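MbDLG-3 protein (PDB 6X1N) probably acts as a Dlg-type membrane-associated scaffold, this piece being its third PDZ domain, a module likely to bind peptides of partner proteins. Local coordinates at residues V8-G13 with G87-N92; S41-E46 with G53-G58. All coordinates share one frame; numbering follows the deposited sequence.

Contact 1: V8-G13 with G87-N92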
loop_
_atom_site.group_PDB
_atom_site.type_symbol
_atom_site.label_atom_id
_atom_site.label_comp_id
_atom_site.label_asym_id
_atom_site.label_seq_id
_atom_site.Cartn_x
_atom_site.Cartn_y
_atom_site.Cartn_z
ATOM N N VAL A 8 8.545 2.045 -6.264
ATOM C CA VAL A 8 8.059 3.370 -6.617
ATOM C C VAL A 8 8.399 4.315 -5.479
ATOM O O VAL A 8 8.181 3.984 -4.310
ATOM C CB VAL A 8 6.534 3.345 -6.841
ATOM C CG1 VAL A 8 6.020 4.731 -7.183
ATOM C CG2 VAL A 8 6.173 2.344 -7.936
ATOM N N THR A 9 8.929 5.484 -5.808
ATOM C CA THR A 9 9.102 6.548 -4.831
ATOM C C THR A 9 8.092 7.638 -5.140
ATOM O O THR A 9 8.055 8.156 -6.261
ATOM C CB THR A 9 10.519 7.116 -4.864
ATOM O OG1 THR A 9 11.443 6.090 -4.488
ATOM C CG2 THR A 9 10.641 8.282 -3.894
ATOM N N LEU A 10 7.253 7.954 -4.171
ATOM C CA LEU A 10 6.280 9.021 -4.295
ATOM C C LEU A 10 6.700 10.184 -3.418
ATOM O O LEU A 10 7.223 9.985 -2.316
ATOM C CB LEU A 10 4.896 8.560 -3.844
ATOM C CG LEU A 10 4.279 7.364 -4.570
ATOM C CD1 LEU A 10 2.928 7.053 -3.951
ATOM C CD2 LEU A 10 4.133 7.644 -6.052
ATOM N N TYR A 11 6.452 11.390 -3.901
ATOM C CA TYR A 11 6.702 12.609 -3.154
ATOM C C TYR A 11 5.362 13.274 -2.865
ATOM O O TYR A 11 4.522 13.397 -3.763
ATOM C CB TYR A 11 7.622 13.527 -3.958
ATOM C CG TYR A 11 7.699 14.930 -3.432
ATOM C CD1 TYR A 11 8.131 15.187 -2.142
ATOM C CD2 TYR A 11 7.345 16.003 -4.234
ATOM C CE1 TYR A 11 8.198 16.482 -1.658
ATOM C CE2 TYR A 11 7.416 17.297 -3.766
ATOM C CZ TYR A 11 7.841 17.529 -2.477
ATOM O OH TYR A 11 7.910 18.818 -2.002
ATOM N N LYS A 12 5.161 13.692 -1.612
ATOM C CA LYS A 12 3.846 14.154 -1.178
ATOM C C LYS A 12 3.349 15.319 -2.025
ATOM O O LYS A 12 2.162 15.390 -2.362
ATOM C CB LYS A 12 3.907 14.526 0.301
ATOM C CG LYS A 12 2.615 15.063 0.864
ATOM C CD LYS A 12 2.758 15.363 2.346
ATOM C CE LYS A 12 1.417 15.712 2.957
ATOM N NZ LYS A 12 1.528 16.013 4.412
ATOM N N GLY A 13 4.244 16.225 -2.403
ATOM C CA GLY A 13 3.869 17.272 -3.318
ATOM C C GLY A 13 2.782 18.197 -2.781
ATOM O O GLY A 13 2.549 18.317 -1.575
ATOM N N GLY A 87 7.998 13.985 3.450
ATOM C CA GLY A 87 7.242 13.926 2.213
ATOM C C GLY A 87 7.656 12.852 1.231
ATOM O O GLY A 87 7.217 12.896 0.079
ATOM N N VAL A 88 8.484 11.889 1.629
ATOM C CA VAL A 88 8.987 10.863 0.724
ATOM C C VAL A 88 8.442 9.509 1.155
ATOM O O VAL A 88 8.460 9.172 2.347
ATOM C CB VAL A 88 10.523 10.857 0.665
ATOM C CG1 VAL A 88 11.005 9.785 -0.284
ATOM C CG2 VAL A 88 11.032 12.222 0.226
ATOM N N MET A 89 7.950 8.738 0.191
ATOM C CA MET A 89 7.441 7.399 0.445
ATOM C C MET A 89 7.994 6.459 -0.615
ATOM O O MET A 89 7.766 6.673 -1.810
ATOM C CB MET A 89 5.915 7.401 0.398
ATOM C CG MET A 89 5.308 6.046 0.675
ATOM S SD MET A 89 3.543 5.967 0.327
ATOM C CE MET A 89 2.894 7.105 1.551
ATOM N N THR A 90 8.706 5.420 -0.195
ATOM C CA THR A 90 9.163 4.382 -1.107
ATOM C C THR A 90 8.313 3.146 -0.856
ATOM O O THR A 90 8.055 2.793 0.298
ATOM C CB THR A 90 10.650 4.086 -0.925
ATOM O OG1 THR A 90 11.401 5.280 -1.191
ATOM C CG2 THR A 90 11.087 3.013 -1.904
ATOM N N LEU A 91 7.856 2.517 -1.936
ATOM C CA LEU A 91 6.941 1.386 -1.879
ATOM C C LEU A 91 7.493 0.241 -2.708
ATOM O O LEU A 91 8.043 0.461 -3.790
ATOM C CB LEU A 91 5.598 1.758 -2.507
ATOM C CG LEU A 91 4.822 2.907 -1.879
ATOM C CD1 LEU A 91 3.718 3.337 -2.831
ATOM C CD2 LEU A 91 4.238 2.489 -0.554
ATOM N N ASN A 92 7.327 -0.982 -2.213
ATOM C CA ASN A 92 7.437 -2.188 -3.018
ATOM C C ASN A 92 6.025 -2.716 -3.192
ATOM O O ASN A 92 5.361 -3.040 -2.198
ATOM C CB ASN A 92 8.286 -3.250 -2.324
ATOM C CG ASN A 92 9.756 -3.079 -2.576
ATOM O OD1 ASN A 92 10.295 -1.981 -2.466
ATOM N ND2 ASN A 92 10.423 -4.175 -2.925
#
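The carbonyl oxygen of Met89 accepts the N-H of Leu10, with Leu10 N to Met89 O at 2.7 Å and nearly straight at the hydrogen (166°). A second donor, a C-H, also reaches this oxygen: Thr9 CA lies 3.3 Å from Met89 O. Leu10 O takes Met89 N in return. Val8 and Leu91 form another doubly bonded pair, and Lys12 N closes the end on Gly87 O at 2.8 Å. Between the hydrogen-bonded pairs, Thr9 faces Thr90. In both threonines OG1 is anti to the carbonyl carbon (chi1 -64° in Thr9). The two hydroxyls share a weak bond, Thr9 OG1 to Thr90 OG1 at 3.4 Å. An alanine in place of Thr90 removes its hydroxyl and methyl, and would probably leave Thr9 OG1 without this weak mate. Thr9 CG2 packs on Val88 CG1 on the same sheet face. Val8, Leu10, Met89 and Leu91 point to the other face, where Leu10 CD1 meets Leu91 CD1 at 4.0 Å. Phe17, Phe19 and helix 48-52 pack against Leu10. This antiparallel pairing of the first strand with a late one is a feature of the PDZ fold.

Contact 2: S41-E46 with G53-G58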
loop_
_atom_site.group_PDB
_atom_site.type_symbol
_atom_site.label_atom_id
_atom_site.label_comp_id
_atom_site.label_asym_id
_atom_site.label_seq_id
_atom_site.Cartn_x
_atom_site.Cartn_y
_atom_site.Cartn_z
ATOM N N SER A 41 -6.298 0.551 -1.853
ATOM C CA SER A 41 -7.737 0.451 -2.050
ATOM C C SER A 41 -8.323 1.536 -2.948
ATOM O O SER A 41 -9.492 1.419 -3.325
ATOM C CB SER A 41 -8.463 0.453 -0.696
ATOM O OG SER A 41 -8.094 1.598 0.056
ATOM N N ARG A 42 -7.565 2.574 -3.301
ATOM C CA ARG A 42 -8.095 3.570 -4.226
ATOM C C ARG A 42 -6.947 4.437 -4.701
ATOM O O ARG A 42 -6.068 4.789 -3.916
ATOM C CB ARG A 42 -9.126 4.462 -3.513
ATOM C CG ARG A 42 -9.984 5.307 -4.422
ATOM C CD ARG A 42 -11.036 4.497 -5.139
ATOM N NE ARG A 42 -11.944 5.413 -5.828
ATOM C CZ ARG A 42 -13.212 5.636 -5.488
ATOM N NH1 ARG A 42 -13.769 4.975 -4.482
ATOM N NH2 ARG A 42 -13.935 6.506 -6.182
ATOM N N ILE A 43 -6.977 4.799 -5.980
ATOM C CA ILE A 43 -6.092 5.823 -6.528
ATOM C C ILE A 43 -6.907 7.099 -6.670
ATOM O O ILE A 43 -7.914 7.118 -7.387
ATOM C CB ILE A 43 -5.517 5.403 -7.887
ATOM C CG1 ILE A 43 -4.803 4.055 -7.777
ATOM C CG2 ILE A 43 -4.577 6.472 -8.408
ATOM C CD1 ILE A 43 -3.649 4.026 -6.770
ATOM N N LEU A 44 -6.469 8.163 -6.012
ATOM C CA LEU A 44 -7.243 9.397 -6.046
ATOM C C LEU A 44 -7.037 10.126 -7.372
ATOM O O LEU A 44 -6.003 9.958 -8.025
ATOM C CB LEU A 44 -6.850 10.303 -4.882
ATOM C CG LEU A 44 -6.970 9.662 -3.494
ATOM C CD1 LEU A 44 -6.875 10.714 -2.387
ATOM C CD2 LEU A 44 -8.225 8.826 -3.340
ATOM N N PRO A 45 -7.997 10.973 -7.774
ATOM C CA PRO A 45 -7.884 11.638 -9.085
ATOM C C PRO A 45 -6.737 12.627 -9.185
ATOM O O PRO A 45 -6.340 12.969 -10.298
ATOM C CB PRO A 45 -9.253 12.310 -9.275
ATOM C CG PRO A 45 -9.830 12.410 -7.904
ATOM C CD PRO A 45 -9.303 11.218 -7.137
ATOM N N GLU A 46 -6.190 13.093 -8.072
ATOM C CA GLU A 46 -4.994 13.919 -8.077
ATOM C C GLU A 46 -4.064 13.390 -7.008
ATOM O O GLU A 46 -4.512 12.877 -5.977
ATOM C CB GLU A 46 -5.290 15.376 -7.731
ATOM C CG GLU A 46 -6.195 16.066 -8.698
ATOM C CD GLU A 46 -5.488 16.493 -9.963
ATOM O OE1 GLU A 46 -6.193 16.777 -10.945
ATOM O OE2 GLU A 46 -4.235 16.578 -10.012
ATOM N N GLY A 53 1.661 6.726 -12.304
ATOM C CA GLY A 53 1.178 5.701 -13.209
ATOM C C GLY A 53 1.637 4.304 -12.871
ATOM O O GLY A 53 1.438 3.388 -13.672
ATOM N N GLN A 54 2.237 4.105 -11.700
ATOM C CA GLN A 54 2.808 2.814 -11.339
ATOM C C GLN A 54 2.309 2.325 -9.988
ATOM O O GLN A 54 2.949 1.476 -9.363
ATOM C CB GLN A 54 4.336 2.853 -11.384
ATOM C CG GLN A 54 4.891 2.933 -12.807
ATOM C CD GLN A 54 4.700 1.633 -13.602
ATOM O OE1 GLN A 54 5.428 0.656 -13.400
ATOM N NE2 GLN A 54 3.731 1.627 -14.519
ATOM N N VAL A 55 1.176 2.845 -9.534
ATOM C CA VAL A 55 0.539 2.455 -8.284
ATOM C C VAL A 55 -0.918 2.173 -8.608
ATOM O O VAL A 55 -1.598 3.042 -9.167
ATOM C CB VAL A 55 0.646 3.575 -7.235
ATOM C CG1 VAL A 55 0.014 3.152 -5.923
ATOM C CG2 VAL A 55 2.111 4.012 -7.048
ATOM N N PHE A 56 -1.402 0.976 -8.280
ATOM C CA PHE A 56 -2.719 0.555 -8.721
ATOM C C PHE A 56 -3.549 0.042 -7.557
ATOM O O PHE A 56 -3.046 -0.644 -6.662
ATOM C CB PHE A 56 -2.624 -0.585 -9.749
ATOM C CG PHE A 56 -1.759 -0.275 -10.937
ATOM C CD1 PHE A 56 -1.940 0.886 -11.662
ATOM C CD2 PHE A 56 -0.764 -1.156 -11.320
ATOM C CE1 PHE A 56 -1.142 1.151 -12.766
ATOM C CE2 PHE A 56 0.032 -0.893 -12.406
ATOM C CZ PHE A 56 -0.154 0.257 -13.133
ATOM N N GLU A 57 -4.849 0.309 -7.610
ATOM C CA GLU A 57 -5.760 -0.370 -6.705
ATOM C C GLU A 57 -5.589 -1.880 -6.844
ATOM O O GLU A 57 -5.391 -2.399 -7.947
ATOM C CB GLU A 57 -7.195 0.032 -7.028
ATOM C CG GLU A 57 -8.162 -0.635 -6.085
ATOM C CD GLU A 57 -9.590 -0.185 -6.246
ATOM O OE1 GLU A 57 -9.841 0.850 -6.916
ATOM O OE2 GLU A 57 -10.462 -0.894 -5.687
ATOM N N GLY A 58 -5.613 -2.581 -5.715
ATOM C CA GLY A 58 -5.384 -4.010 -5.705
ATOM C C GLY A 58 -3.935 -4.421 -5.599
ATOM O O GLY A 58 -3.651 -5.629 -5.566
HETATM O O HOH W 1 -11.990 0.238 -3.623
HETATM O O HOH W 2 -8.783 3.311 -7.677
#
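Glu57 reaches across to the backbone of Ser41 with an extended side chain. From CB, CG lies anti to the backbone N (chi1 -179°) and comes 3.7 Å from Ser41 O. CD is nearer still, with Glu57 CD to Ser41 O at 3.3 Å. The carboxylate makes no direct hydrogen bond to the strand. Its OE2 and Ser41 O are both acceptors, and a water settles them by donating to each. That water sits 2.8 Å from Glu57 OE2 and 2.8 Å from Ser41 O. OE2 has another partner in the hydroxyl of Tyr100. A second water serves OE1: it donates to Glu57 OE1 at 2.8 Å and accepts the N-H of Ile43, with Ile43 N 2.9 Å away. Both carboxylate oxygens are thus tied to strand 38-43 through water. Arg42 is nearby but its charged end does not touch the carboxylate, so any attraction would act only at longer range.

Beside these water-bridged groups, Ile43 makes the apolar part of the contact. Its CG1 is anti to the carbonyl carbon (chi1 -56°) and lies near Glu57 N. Ile43 CD1 goes on to press against Val55 O at 3.3 Å, a close approach, and touches Val55 CG1 at 3.9 Å.

Ser41 and Arg42 form a classic beta bulge opposite Ser20 of strand 19-22. Ile43 packs on Ile50 and Val55 on Ala49, both of helix 48-52, and the loop 53-58 leads from that helix into strand 59-64.

In the fold
Both contacts lie within the one PDZ domain, their centres about 13 Å apart. Contact 2 is nested inside the chain loop that contact 1 closes. Contact 1 joins strand 6-11 to strand 88-95, so it brings early and late parts of the domain together. Contact 2 is local and links strand 38-43 to the loop after helix 48-52. Both reach the same antiparallel sheet, with strand 59-64 pairing with both 38-43 and 88-95. They also touch directly, where Val8 CG1 packs 4.0 Å from Val55 CG2. Helix 48-52 contributes to both surroundings. In PDZ domains the peptide usually lies between the counterparts of strand 19-22 and helix 74-82; neither contact has a segment on these two elements.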